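Long-range contacts in leucine aminopeptidase 1 (Caenorhabditis elegans, PDB 2HC9), which removes N-terminal amino acids, preferably leucine, from peptides as a two-zinc aminopeptidase of the M17 family and probably serves as a digestive enzyme: residues I247-K252 and Q296-C301; T355-M360 and L451-L456; S202-I207 and V234-E239. The protein carries 1 engineered substitution. One frame throughout, in Å; residues are numbered along the deposited sequence.

Contact 1 (I247-K252 and Q296-C301); sequences IALVGK and QTLHAC. With ZN (zinc ion), chain C.
Leu298 reaches across to two residues of strand 247-252 at once. Its CD1 lies 3.7 Å from Ile247 CG2 and 4.0 Å from Leu249 CD1, so a single methyl touches both side chains, which Leu298 crosses at a slant. On the face of Ala248, Val250, His299 and Cys301, Val250 CG2 packs at 4.1 Å from Cys301 CB. Between these two faces the backbones run parallel, joined by five hydrogen bonds from Ile247 N to Gly251 N. Leu249 is gripped through both its N, 2.7 Å from His299 O, and its O, 2.8 Å from Cys301 N. Past the last of these bonds Lys252 leaves the pair with a fully extended chain, and its NZ binds a zinc ion at 2.1 Å. Asp257, Asp275 and Glu336 bind the same metal, as does a water. The ring of His299 is held from a third strand, its ND1 hydrogen-bonded to Ser237 OG. Helix 277-290 packs on Leu249, Leu298 and Ala300, helix 337-350 on Ala248 and Val250, and strand 356-361 continues the sheet beyond strand 246-254.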
ATOM      1  N   ILE A 247     -38.057 -19.389 -20.338  1.00 17.54           N
ATOM      2  CA  ILE A 247     -37.018 -19.226 -19.311  1.00 17.09           C
ATOM      3  C   ILE A 247     -35.684 -18.995 -20.015  1.00 18.30           C
ATOM      4  O   ILE A 247     -35.352 -19.717 -20.954  1.00 18.42           O
ATOM      5  CB  ILE A 247     -36.933 -20.499 -18.404  1.00 17.20           C
ATOM      6  CG1 ILE A 247     -38.286 -20.749 -17.706  1.00 19.22           C
ATOM      7  CG2 ILE A 247     -35.786 -20.384 -17.405  1.00 18.51           C
ATOM      8  CD1 ILE A 247     -38.477 -22.172 -17.184  1.00 19.90           C
ATOM      9  N   ALA A 248     -34.935 -17.973 -19.587  1.00 15.06           N
ATOM     10  CA  ALA A 248     -33.592 -17.731 -20.132  1.00 14.85           C
ATOM     11  C   ALA A 248     -32.556 -17.938 -19.047  1.00 18.54           C
ATOM     12  O   ALA A 248     -32.738 -17.496 -17.902  1.00 17.65           O
ATOM     13  CB  ALA A 248     -33.480 -16.330 -20.697  1.00 17.93           C
ATOM     14  N   LEU A 249     -31.466 -18.619 -19.412  1.00 16.65           N
ATOM     15  CA  LEU A 249     -30.305 -18.778 -18.554  1.00 15.98           C
ATOM     16  C   LEU A 249     -29.156 -17.981 -19.170  1.00 17.36           C
ATOM     17  O   LEU A 249     -28.547 -18.418 -20.155  1.00 15.57           O
ATOM     18  CB  LEU A 249     -29.887 -20.263 -18.456  1.00 17.90           C
ATOM     19  CG  LEU A 249     -31.002 -21.203 -17.993  1.00 17.74           C
ATOM     20  CD1 LEU A 249     -30.599 -22.678 -18.138  1.00 15.41           C
ATOM     21  CD2 LEU A 249     -31.457 -20.901 -16.541  1.00 19.18           C
ATOM     22  N   VAL A 250     -28.875 -16.820 -18.586  1.00 15.34           N
ATOM     23  CA  VAL A 250     -27.869 -15.912 -19.146  1.00 16.24           C
ATOM     24  C   VAL A 250     -26.587 -16.089 -18.312  1.00 13.90           C
ATOM     25  O   VAL A 250     -26.618 -15.961 -17.096  1.00 18.17           O
ATOM     26  CB  VAL A 250     -28.353 -14.432 -19.128  1.00 14.55           C
ATOM     27  CG1 VAL A 250     -27.359 -13.507 -19.918  1.00 15.24           C
ATOM     28  CG2 VAL A 250     -29.808 -14.307 -19.750  1.00 15.58           C
ATOM     29  N   GLY A 251     -25.460 -16.364 -18.972  1.00 14.38           N
ATOM     30  CA  GLY A 251     -24.207 -16.643 -18.271  1.00 15.43           C
ATOM     31  C   GLY A 251     -23.079 -15.688 -18.653  1.00 14.87           C
ATOM     32  O   GLY A 251     -22.895 -15.354 -19.837  1.00 16.63           O
ATOM     33  N   LYS A 252     -22.307 -15.266 -17.639  1.00 14.96           N
ATOM     34  CA  LYS A 252     -21.087 -14.466 -17.844  1.00 14.89           C
ATOM     35  C   LYS A 252     -19.949 -15.362 -18.289  1.00 13.45           C
ATOM     36  O   LYS A 252     -19.496 -16.237 -17.524  1.00 13.99           O
ATOM     37  CB  LYS A 252     -20.671 -13.760 -16.536  1.00 13.98           C
ATOM     38  CG  LYS A 252     -19.319 -12.986 -16.650  1.00 14.01           C
ATOM     39  CD  LYS A 252     -18.940 -12.340 -15.314  1.00 12.83           C
ATOM     40  CE  LYS A 252     -17.531 -11.720 -15.451  1.00 10.58           C
ATOM     41  NZ  LYS A 252     -17.061 -11.029 -14.182  1.00 13.51           N
ATOM     42  N   GLN A 296     -40.762 -26.863 -21.072  1.00 19.25           N
ATOM     43  CA  GLN A 296     -40.977 -25.426 -21.273  1.00 17.11           C
ATOM     44  C   GLN A 296     -39.962 -24.858 -22.241  1.00 17.19           C
ATOM     45  O   GLN A 296     -38.983 -25.503 -22.573  1.00 19.57           O
ATOM     46  CB  GLN A 296     -40.923 -24.689 -19.936  1.00 19.70           C
ATOM     47  CG  GLN A 296     -41.856 -25.262 -18.903  1.00 21.69           C
ATOM     48  CD  GLN A 296     -43.313 -25.145 -19.318  1.00 28.09           C
ATOM     49  OE1 GLN A 296     -43.762 -24.082 -19.761  1.00 26.56           O
ATOM     50  NE2 GLN A 296     -44.052 -26.255 -19.213  1.00 29.02           N
ATOM     51  N   THR A 297     -40.208 -23.651 -22.725  1.00 18.34           N
ATOM     52  CA  THR A 297     -39.262 -23.050 -23.623  1.00 14.95           C
ATOM     53  C   THR A 297     -38.082 -22.582 -22.766  1.00 17.86           C
ATOM     54  O   THR A 297     -38.279 -22.002 -21.684  1.00 18.59           O
ATOM     55  CB  THR A 297     -39.899 -21.862 -24.375  1.00 20.59           C
ATOM     56  OG1 THR A 297     -40.873 -22.371 -25.305  1.00 22.24           O
ATOM     57  CG2 THR A 297     -38.836 -21.062 -25.135  1.00 19.69           C
ATOM     58  N   LEU A 298     -36.871 -22.860 -23.248  1.00 18.61           N
ATOM     59  CA  LEU A 298     -35.651 -22.641 -22.453  1.00 17.95           C
ATOM     60  C   LEU A 298     -34.574 -22.118 -23.382  1.00 18.90           C
ATOM     61  O   LEU A 298     -34.399 -22.643 -24.491  1.00 17.63           O
ATOM     62  CB  LEU A 298     -35.172 -23.944 -21.791  1.00 18.14           C
ATOM     63  CG  LEU A 298     -33.951 -23.830 -20.864  1.00 18.85           C
ATOM     64  CD1 LEU A 298     -34.275 -22.933 -19.637  1.00 16.11           C
ATOM     65  CD2 LEU A 298     -33.448 -25.233 -20.423  1.00 19.94           C
ATOM     66  N   HIS A 299     -33.836 -21.100 -22.922  1.00 16.87           N
ATOM     67  CA  HIS A 299     -32.736 -20.536 -23.723  1.00 17.30           C
ATOM     68  C   HIS A 299     -31.472 -20.449 -22.850  1.00 17.99           C
ATOM     69  O   HIS A 299     -31.550 -20.069 -21.678  1.00 19.82           O
ATOM     70  CB  HIS A 299     -33.069 -19.123 -24.220  1.00 19.21           C
ATOM     71  CG  HIS A 299     -34.422 -18.987 -24.864  1.00 22.13           C
ATOM     72  ND1 HIS A 299     -34.630 -19.196 -26.213  1.00 17.54           N
ATOM     73  CD2 HIS A 299     -35.623 -18.621 -24.349  1.00 21.81           C
ATOM     74  CE1 HIS A 299     -35.904 -18.973 -26.500  1.00 24.27           C
ATOM     75  NE2 HIS A 299     -36.530 -18.628 -25.385  1.00 20.98           N
ATOM     76  N   ALA A 300     -30.324 -20.800 -23.420  1.00 15.68           N
ATOM     77  CA  ALA A 300     -29.023 -20.477 -22.801  1.00 15.75           C
ATOM     78  C   ALA A 300     -28.447 -19.313 -23.600  1.00 19.68           C
ATOM     79  O   ALA A 300     -28.350 -19.397 -24.831  1.00 18.09           O
ATOM     80  CB  ALA A 300     -28.087 -21.687 -22.832  1.00 17.73           C
ATOM     81  N   CYS A 301     -28.095 -18.216 -22.915  1.00 17.21           N
ATOM     82  CA  CYS A 301     -27.557 -17.038 -23.590  1.00 14.26           C
ATOM     83  C   CYS A 301     -26.186 -16.773 -22.979  1.00 18.01           C
ATOM     84  O   CYS A 301     -26.096 -16.435 -21.798  1.00 16.70           O
ATOM     85  CB  CYS A 301     -28.434 -15.794 -23.347  1.00 15.64           C
ATOM     86  SG  CYS A 301     -30.159 -16.007 -23.857  1.00 18.41           S
TER
HETATM   87 ZN    ZN C 702     -15.057 -10.435 -14.547  1.00 18.97          ZN
HETATM   88  O   HOH W   1     -14.861  -9.001 -13.045  1.00 14.92           O

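Contact 2 (T355-M360 and L451-L456); sequences TTIFDM and LRWLHL
Asp359 reaches Trp453 and His455 with CG set between its backbone N and carbonyl carbon (chi1 77°), while the two rings leave strand 452-456 with CG anti to the backbone N. The carboxylate is shared by the two rings. OD2 offers its syn lone pair to His455 ND1 at 2.6 Å, in the imidazole plane and nearly straight (175°). OD1 takes Trp453 NE1 at 2.9 Å, with the oxygen 17° out of the indole plane. Carboxylate and rings lie nearly coplanar, and the two N-H donors probably favour a charged Asp359. An alanine here would probably leave the indole and imidazole N-H groups without these acceptors and the two rings freer to turn. The side chain of the metal ligand Lys252 lies about 7 Å from that of Asp359. On the other face Met360 SD packs 3.8 Å from Leu456 CD2, and Phe358 CD1 meets Leu454 CB at 3.9 Å. Near the strand starts Arg452 NH2 donates to Thr356 OG1 at 2.8 Å, and a water joins Arg452 NE, Thr356 OG1 and Thr355 O. Helices 337-350 and 383-396 cover opposite faces of this parallel pair, as befits the alpha/beta catalytic domain of M17 aminopeptidases.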
ATOM      1  N   THR A 355     -39.915 -14.654 -19.926  1.00 17.80           N
ATOM      2  CA  THR A 355     -40.634 -14.082 -18.790  1.00 20.28           C
ATOM      3  C   THR A 355     -40.069 -14.523 -17.445  1.00 17.43           C
ATOM      4  O   THR A 355     -40.494 -14.046 -16.389  1.00 17.90           O
ATOM      5  CB  THR A 355     -42.111 -14.459 -18.860  1.00 19.37           C
ATOM      6  OG1 THR A 355     -42.231 -15.892 -18.954  1.00 21.37           O
ATOM      7  CG2 THR A 355     -42.747 -13.799 -20.082  1.00 22.08           C
ATOM      8  N   THR A 356     -39.097 -15.431 -17.491  1.00 16.04           N
ATOM      9  CA  THR A 356     -38.268 -15.747 -16.330  1.00 19.42           C
ATOM     10  C   THR A 356     -36.813 -15.668 -16.812  1.00 16.38           C
ATOM     11  O   THR A 356     -36.389 -16.441 -17.699  1.00 17.23           O
ATOM     12  CB  THR A 356     -38.589 -17.160 -15.753  1.00 18.34           C
ATOM     13  OG1 THR A 356     -39.995 -17.253 -15.475  1.00 19.40           O
ATOM     14  CG2 THR A 356     -37.824 -17.399 -14.437  1.00 17.89           C
ATOM     15  N   ILE A 357     -36.062 -14.717 -16.256  1.00 14.53           N
ATOM     16  CA  ILE A 357     -34.678 -14.474 -16.717  1.00 16.27           C
ATOM     17  C   ILE A 357     -33.721 -14.642 -15.537  1.00 19.38           C
ATOM     18  O   ILE A 357     -33.794 -13.910 -14.543  1.00 17.69           O
ATOM     19  CB  ILE A 357     -34.503 -13.063 -17.341  1.00 19.09           C
ATOM     20  CG1 ILE A 357     -35.483 -12.865 -18.519  1.00 18.73           C
ATOM     21  CG2 ILE A 357     -33.013 -12.820 -17.747  1.00 15.44           C
ATOM     22  CD1 ILE A 357     -35.565 -11.416 -19.023  1.00 18.81           C
ATOM     23  N   PHE A 358     -32.860 -15.651 -15.643  1.00 15.87           N
ATOM     24  CA  PHE A 358     -31.796 -15.891 -14.665  1.00 14.74           C
ATOM     25  C   PHE A 358     -30.505 -15.439 -15.289  1.00 18.94           C
ATOM     26  O   PHE A 358     -30.242 -15.727 -16.456  1.00 17.95           O
ATOM     27  CB  PHE A 358     -31.674 -17.395 -14.335  1.00 15.88           C
ATOM     28  CG  PHE A 358     -32.888 -17.975 -13.679  1.00 15.34           C
ATOM     29  CD1 PHE A 358     -33.050 -17.889 -12.295  1.00 14.78           C
ATOM     30  CD2 PHE A 358     -33.836 -18.668 -14.433  1.00 16.77           C
ATOM     31  CE1 PHE A 358     -34.160 -18.457 -11.662  1.00 18.25           C
ATOM     32  CE2 PHE A 358     -34.965 -19.244 -13.821  1.00 16.74           C
ATOM     33  CZ  PHE A 358     -35.131 -19.124 -12.424  1.00 17.22           C
ATOM     34  N   ASP A 359     -29.670 -14.760 -14.515  1.00 16.09           N
ATOM     35  CA  ASP A 359     -28.301 -14.547 -14.962  1.00 12.81           C
ATOM     36  C   ASP A 359     -27.379 -15.037 -13.859  1.00 15.51           C
ATOM     37  O   ASP A 359     -27.682 -14.876 -12.677  1.00 15.35           O
ATOM     38  CB  ASP A 359     -28.051 -13.074 -15.389  1.00 15.34           C
ATOM     39  CG  ASP A 359     -27.881 -12.131 -14.206  1.00 21.13           C
ATOM     40  OD1 ASP A 359     -28.851 -11.419 -13.857  1.00 15.74           O
ATOM     41  OD2 ASP A 359     -26.767 -12.093 -13.630  1.00 16.39           O
ATOM     42  N   MET A 360     -26.291 -15.700 -14.235  1.00 15.76           N
ATOM     43  CA  MET A 360     -25.386 -16.251 -13.241  1.00 13.02           C
ATOM     44  C   MET A 360     -23.979 -15.881 -13.659  1.00 16.11           C
ATOM     45  O   MET A 360     -23.626 -15.980 -14.842  1.00 13.28           O
ATOM     46  CB  MET A 360     -25.526 -17.771 -13.184  1.00 13.92           C
ATOM     47  CG  MET A 360     -24.687 -18.412 -12.073  1.00 15.11           C
ATOM     48  SD  MET A 360     -25.006 -20.169 -11.740  1.00 15.87           S
ATOM     49  CE  MET A 360     -24.329 -21.003 -13.212  1.00 15.68           C
ATOM     50  N   LEU A 451     -41.979  -9.114 -15.074  1.00 18.32           N
ATOM     51  CA  LEU A 451     -41.500 -10.485 -15.270  1.00 19.41           C
ATOM     52  C   LEU A 451     -40.757 -10.942 -14.023  1.00 19.49           C
ATOM     53  O   LEU A 451     -40.802 -10.263 -13.000  1.00 19.57           O
ATOM     54  CB  LEU A 451     -40.615 -10.608 -16.535  1.00 22.21           C
ATOM     55  CG  LEU A 451     -39.434  -9.638 -16.775  1.00 20.59           C
ATOM     56  CD1 LEU A 451     -38.180  -9.995 -15.952  1.00 19.10           C
ATOM     57  CD2 LEU A 451     -39.096  -9.653 -18.242  1.00 21.97           C
ATOM     58  N   ARG A 452     -40.113 -12.113 -14.074  1.00 16.46           N
ATOM     59  CA  ARG A 452     -39.280 -12.521 -12.943  1.00 13.94           C
ATOM     60  C   ARG A 452     -37.819 -12.502 -13.390  1.00 20.54           C
ATOM     61  O   ARG A 452     -37.472 -13.099 -14.405  1.00 19.33           O
ATOM     62  CB  ARG A 452     -39.679 -13.923 -12.457  1.00 16.03           C
ATOM     63  CG  ARG A 452     -41.120 -13.938 -11.865  1.00 19.83           C
ATOM     64  CD  ARG A 452     -41.490 -15.301 -11.306  1.00 23.29           C
ATOM     65  NE  ARG A 452     -41.342 -16.326 -12.344  1.00 24.99           N
ATOM     66  CZ  ARG A 452     -41.204 -17.624 -12.105  1.00 28.40           C
ATOM     67  NH1 ARG A 452     -41.210 -18.073 -10.849  1.00 24.54           N
ATOM     68  NH2 ARG A 452     -41.061 -18.476 -13.133  1.00 25.14           N
ATOM     69  N   TRP A 453     -36.985 -11.780 -12.639  1.00 16.94           N
ATOM     70  CA  TRP A 453     -35.570 -11.646 -12.946  1.00 16.52           C
ATOM     71  C   TRP A 453     -34.805 -12.027 -11.694  1.00 17.02           C
ATOM     72  O   TRP A 453     -35.101 -11.535 -10.605  1.00 17.38           O
ATOM     73  CB  TRP A 453     -35.215 -10.194 -13.369  1.00 16.78           C
ATOM     74  CG  TRP A 453     -33.701  -9.942 -13.352  1.00 19.41           C
ATOM     75  CD1 TRP A 453     -32.733 -10.671 -13.998  1.00 18.73           C
ATOM     76  CD2 TRP A 453     -33.013  -8.914 -12.629  1.00 16.98           C
ATOM     77  NE1 TRP A 453     -31.472 -10.160 -13.708  1.00 18.31           N
ATOM     78  CE2 TRP A 453     -31.626  -9.066 -12.887  1.00 18.87           C
ATOM     79  CE3 TRP A 453     -33.436  -7.871 -11.786  1.00 17.16           C
ATOM     80  CZ2 TRP A 453     -30.664  -8.229 -12.313  1.00 16.69           C
ATOM     81  CZ3 TRP A 453     -32.474  -7.032 -11.228  1.00 15.86           C
ATOM     82  CH2 TRP A 453     -31.111  -7.208 -11.500  1.00 16.63           C
ATOM     83  N   LEU A 454     -33.808 -12.898 -11.848  1.00 13.59           N
ATOM     84  CA  LEU A 454     -32.961 -13.276 -10.739  1.00 16.62           C
ATOM     85  C   LEU A 454     -31.508 -13.252 -11.190  1.00 16.34           C
ATOM     86  O   LEU A 454     -31.131 -13.912 -12.173  1.00 15.43           O
ATOM     87  CB  LEU A 454     -33.340 -14.658 -10.186  1.00 16.30           C
ATOM     88  CG  LEU A 454     -32.580 -15.093  -8.929  1.00 15.14           C
ATOM     89  CD1 LEU A 454     -33.477 -15.840  -7.894  1.00 14.21           C
ATOM     90  CD2 LEU A 454     -31.272 -15.902  -9.258  1.00 15.08           C
ATOM     91  N   HIS A 455     -30.700 -12.510 -10.441  1.00 13.04           N
ATOM     92  CA  HIS A 455     -29.249 -12.426 -10.668  1.00 16.10           C
ATOM     93  C   HIS A 455     -28.544 -13.258  -9.586  1.00 16.78           C
ATOM     94  O   HIS A 455     -28.904 -13.177  -8.413  1.00 16.80           O
ATOM     95  CB  HIS A 455     -28.840 -10.940 -10.555  1.00 14.90           C
ATOM     96  CG  HIS A 455     -27.376 -10.745 -10.304  1.00 15.43           C
ATOM     97  ND1 HIS A 455     -26.417 -11.066 -11.244  1.00 16.90           N
ATOM     98  CD2 HIS A 455     -26.708 -10.267  -9.223  1.00 14.40           C
ATOM     99  CE1 HIS A 455     -25.219 -10.803 -10.747  1.00 19.42           C
ATOM    100  NE2 HIS A 455     -25.366 -10.321  -9.521  1.00 15.83           N
ATOM    101  N   LEU A 456     -27.559 -14.079  -9.974  1.00 13.17           N
ATOM    102  CA  LEU A 456     -26.922 -14.978  -9.027  1.00 14.13           C
ATOM    103  C   LEU A 456     -25.407 -14.795  -9.173  1.00 17.05           C
ATOM    104  O   LEU A 456     -24.842 -15.095 -10.230  1.00 14.96           O
ATOM    105  CB  LEU A 456     -27.314 -16.447  -9.334  1.00 12.97           C
ATOM    106  CG  LEU A 456     -26.752 -17.503  -8.358  1.00 15.65           C
ATOM    107  CD1 LEU A 456     -27.274 -17.283  -6.924  1.00 15.46           C
ATOM    108  CD2 LEU A 456     -27.114 -18.906  -8.842  1.00 19.22           C
TER
HETATM  109  O   HOH W   2     -42.298 -15.235 -14.879  1.00 24.25           O

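Contact 3 (S202-I207 and V234-E239)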
ATOM      1  N   SER A 202     -30.726 -27.853 -30.539  1.00 16.45           N
ATOM      2  CA  SER A 202     -31.120 -26.461 -30.301  1.00 19.11           C
ATOM      3  C   SER A 202     -31.141 -25.669 -31.590  1.00 17.01           C
ATOM      4  O   SER A 202     -30.402 -25.968 -32.548  1.00 19.29           O
ATOM      5  CB  SER A 202     -30.096 -25.790 -29.355  1.00 16.18           C
ATOM      6  OG  SER A 202     -30.126 -26.413 -28.094  1.00 21.14           O
ATOM      7  N   LYS A 203     -31.945 -24.611 -31.598  1.00 15.40           N
ATOM      8  CA  LYS A 203     -31.730 -23.537 -32.556  1.00 17.40           C
ATOM      9  C   LYS A 203     -30.542 -22.719 -32.042  1.00 20.09           C
ATOM     10  O   LYS A 203     -30.570 -22.257 -30.903  1.00 18.87           O
ATOM     11  CB  LYS A 203     -32.970 -22.671 -32.649  1.00 18.37           C
ATOM     12  CG  LYS A 203     -32.789 -21.472 -33.570  1.00 20.83           C
ATOM     13  CD  LYS A 203     -34.071 -20.649 -33.631  1.00 28.25           C
ATOM     14  CE  LYS A 203     -33.861 -19.414 -34.494  1.00 33.45           C
ATOM     15  NZ  LYS A 203     -34.999 -18.460 -34.351  1.00 42.05           N
ATOM     16  N   ILE A 204     -29.517 -22.539 -32.875  1.00 18.79           N
ATOM     17  CA  ILE A 204     -28.263 -21.915 -32.424  1.00 19.78           C
ATOM     18  C   ILE A 204     -28.065 -20.564 -33.109  1.00 20.45           C
ATOM     19  O   ILE A 204     -28.134 -20.476 -34.335  1.00 20.85           O
ATOM     20  CB  ILE A 204     -27.050 -22.814 -32.741  1.00 19.83           C
ATOM     21  CG1 ILE A 204     -27.218 -24.211 -32.102  1.00 19.65           C
ATOM     22  CG2 ILE A 204     -25.719 -22.161 -32.292  1.00 20.64           C
ATOM     23  CD1 ILE A 204     -26.237 -25.236 -32.703  1.00 20.25           C
ATOM     24  N   THR A 205     -27.848 -19.512 -32.317  1.00 16.83           N
ATOM     25  CA  THR A 205     -27.497 -18.195 -32.875  1.00 18.85           C
ATOM     26  C   THR A 205     -26.124 -17.787 -32.343  1.00 19.88           C
ATOM     27  O   THR A 205     -25.879 -17.910 -31.161  1.00 18.36           O
ATOM     28  CB  THR A 205     -28.521 -17.161 -32.455  1.00 25.05           C
ATOM     29  OG1 THR A 205     -29.827 -17.641 -32.787  1.00 28.53           O
ATOM     30  CG2 THR A 205     -28.265 -15.779 -33.142  1.00 26.17           C
ATOM     31  N   VAL A 206     -25.232 -17.358 -33.231  1.00 16.99           N
ATOM     32  CA  VAL A 206     -23.903 -16.877 -32.845  1.00 17.92           C
ATOM     33  C   VAL A 206     -23.732 -15.522 -33.489  1.00 23.05           C
ATOM     34  O   VAL A 206     -23.826 -15.388 -34.711  1.00 19.71           O
ATOM     35  CB  VAL A 206     -22.771 -17.846 -33.304  1.00 16.88           C
ATOM     36  CG1 VAL A 206     -21.368 -17.254 -33.003  1.00 22.54           C
ATOM     37  CG2 VAL A 206     -22.925 -19.201 -32.623  1.00 19.62           C
ATOM     38  N   ILE A 207     -23.502 -14.505 -32.662  1.00 18.79           N
ATOM     39  CA  ILE A 207     -23.259 -13.146 -33.152  1.00 17.69           C
ATOM     40  C   ILE A 207     -21.873 -12.768 -32.648  1.00 21.38           C
ATOM     41  O   ILE A 207     -21.600 -12.855 -31.452  1.00 17.07           O
ATOM     42  CB  ILE A 207     -24.322 -12.150 -32.612  1.00 20.34           C
ATOM     43  CG1 ILE A 207     -25.756 -12.630 -32.934  1.00 24.55           C
ATOM     44  CG2 ILE A 207     -24.084 -10.741 -33.173  1.00 15.61           C
ATOM     45  CD1 ILE A 207     -26.844 -11.792 -32.274  1.00 25.04           C
ATOM     46  N   VAL A 234     -23.787 -16.139 -27.796  1.00 14.56           N
ATOM     47  CA  VAL A 234     -24.308 -17.418 -28.296  1.00 16.05           C
ATOM     48  C   VAL A 234     -25.636 -17.694 -27.628  1.00 16.69           C
ATOM     49  O   VAL A 234     -25.740 -17.640 -26.394  1.00 18.64           O
ATOM     50  CB  VAL A 234     -23.332 -18.569 -27.967  1.00 16.39           C
ATOM     51  CG1 VAL A 234     -23.941 -19.953 -28.353  1.00 17.64           C
ATOM     52  CG2 VAL A 234     -21.982 -18.329 -28.678  1.00 17.63           C
ATOM     53  N   VAL A 235     -26.647 -18.027 -28.430  1.00 17.97           N
ATOM     54  CA  VAL A 235     -27.956 -18.407 -27.878  1.00 15.00           C
ATOM     55  C   VAL A 235     -28.230 -19.853 -28.306  1.00 15.89           C
ATOM     56  O   VAL A 235     -28.174 -20.142 -29.501  1.00 16.64           O
ATOM     57  CB  VAL A 235     -29.086 -17.499 -28.424  1.00 19.58           C
ATOM     58  CG1 VAL A 235     -30.437 -17.860 -27.768  1.00 15.52           C
ATOM     59  CG2 VAL A 235     -28.747 -16.021 -28.170  1.00 19.32           C
ATOM     60  N   LEU A 236     -28.535 -20.720 -27.347  1.00 16.59           N
ATOM     61  CA  LEU A 236     -29.108 -22.039 -27.663  1.00 16.82           C
ATOM     62  C   LEU A 236     -30.559 -21.981 -27.243  1.00 18.06           C
ATOM     63  O   LEU A 236     -30.850 -21.712 -26.077  1.00 16.32           O
ATOM     64  CB  LEU A 236     -28.406 -23.139 -26.861  1.00 16.26           C
ATOM     65  CG  LEU A 236     -26.868 -23.069 -26.883  1.00 15.18           C
ATOM     66  CD1 LEU A 236     -26.309 -24.238 -26.073  1.00 16.98           C
ATOM     67  CD2 LEU A 236     -26.338 -23.068 -28.343  1.00 18.29           C
ATOM     68  N   SER A 237     -31.468 -22.246 -28.183  1.00 16.46           N
ATOM     69  CA  SER A 237     -32.905 -22.196 -27.866  1.00 15.35           C
ATOM     70  C   SER A 237     -33.578 -23.553 -28.022  1.00 18.64           C
ATOM     71  O   SER A 237     -33.385 -24.238 -29.048  1.00 16.68           O
ATOM     72  CB  SER A 237     -33.610 -21.158 -28.741  1.00 15.79           C
ATOM     73  OG  SER A 237     -33.122 -19.846 -28.437  1.00 18.10           O
ATOM     74  N   HIS A 238     -34.341 -23.907 -26.980  1.00 17.50           N
ATOM     75  CA  HIS A 238     -35.173 -25.118 -26.895  1.00 17.22           C
ATOM     76  C   HIS A 238     -36.614 -24.611 -26.864  1.00 20.63           C
ATOM     77  O   HIS A 238     -37.154 -24.268 -25.805  1.00 18.02           O
ATOM     78  CB  HIS A 238     -34.823 -25.872 -25.607  1.00 20.64           C
ATOM     79  CG  HIS A 238     -35.687 -27.072 -25.321  1.00 21.29           C
ATOM     80  ND1 HIS A 238     -35.516 -28.286 -25.958  1.00 20.55           N
ATOM     81  CD2 HIS A 238     -36.703 -27.249 -24.437  1.00 20.30           C
ATOM     82  CE1 HIS A 238     -36.389 -29.162 -25.480  1.00 22.92           C
ATOM     83  NE2 HIS A 238     -37.112 -28.563 -24.546  1.00 23.56           N
ATOM     84  N   GLU A 239     -37.211 -24.510 -28.046  1.00 17.60           N
ATOM     85  CA  GLU A 239     -38.513 -23.862 -28.180  1.00 19.25           C
ATOM     86  C   GLU A 239     -39.644 -24.873 -28.131  1.00 22.63           C
ATOM     87  O   GLU A 239     -39.650 -25.863 -28.874  1.00 23.12           O
ATOM     88  CB  GLU A 239     -38.545 -22.999 -29.445  1.00 25.45           C
ATOM     89  CG  GLU A 239     -37.474 -21.899 -29.346  1.00 32.70           C
ATOM     90  CD  GLU A 239     -37.449 -20.919 -30.503  1.00 41.99           C
ATOM     91  OE1 GLU A 239     -37.401 -21.347 -31.677  1.00 41.92           O
ATOM     92  OE2 GLU A 239     -37.428 -19.702 -30.216  1.00 50.83           O
TER
HETATM   93  O   HOH W   3     -35.672 -18.073 -31.602  1.00 40.13           O
HETATM   94  O   HOH W   4     -37.500 -19.935 -33.774  1.00 46.84           O
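Strands 203-207 and 234-238 run antiparallel, their directions 171° apart, and the hydrogen-bonded pairs Lys203-Ser237 and Thr205-Val235 each close a two-bond ring. This is the antiparallel margin of the mixed sheet in the M17 catalytic domain, where strand 203-208 joins strand 232-238, which in turn lies against strand 297-307. The bonds are regular: Thr205 N gives to Val235 O at 2.9 Å, and Val235 N returns to Thr205 O at 2.8 Å. Between the rings, the non-hydrogen-bonded pair Ile204-Leu236 has its side chains side by side and pointing the same way. Leu236 CD2 sits 4.0 Å from Ile204 CG1 and almost as near CG2, touching the isoleucine at its branch. Val206 and Val234 repeat this parallel placing on the same face, meeting through their CG2 methyls at 4.1 Å. Helix 186-199 packs against Ile204, Val206 and Val234, while helix 277-290 receives Leu236, so this face is turned to the helical layer. Ser202, at the start of the pair, brings OG beside Leu236 CB, and the same hydroxyl is hydrogen-bonded to Thr200 and Tyr286. The opposite face is more polar. Thr205 and Val235 stand CB to CB, and the Ser237 hydroxyl is engaged by His299. Farther out, Lys203, CG anti to its N (chi1 176°) and the chain extended beyond it, crosses the side chain of Glu239 at a slant. Their opposite charges do not touch, Lys203 NZ lying 4.6 Å from Glu239 OE1. Two waters span the distance instead: both accept from Lys203 NZ, one donating to Glu239 OE2 at 2.8 Å and the other to Glu239 OE1.

The three contacts belong to one mixed sheet of the catalytic domain. Contacts 1 and 2 are buried, parallel pairings whose centres lie about 9 Å apart; strands 246-254 and 356-361 are neighbours, joined by probable hydrogen bonds from Val250 N to Phe358 O and from Ala248 N to Thr356 O. Contact 3 is antiparallel, only partly buried, and meets contact 1 through strands 232-238 and 297-307, where His238 N probably bonds to Leu298 O. Contacts 2 and 3 do not touch. Chemistry follows position: in contact 1 the side-chain contacts between the strands are apolar and one lysine goes to zinc, contact 2 adds a buried carboxylate shared by two rings, and contact 3, away from the annotated sites, has an outer lysine and glutamate linked through water.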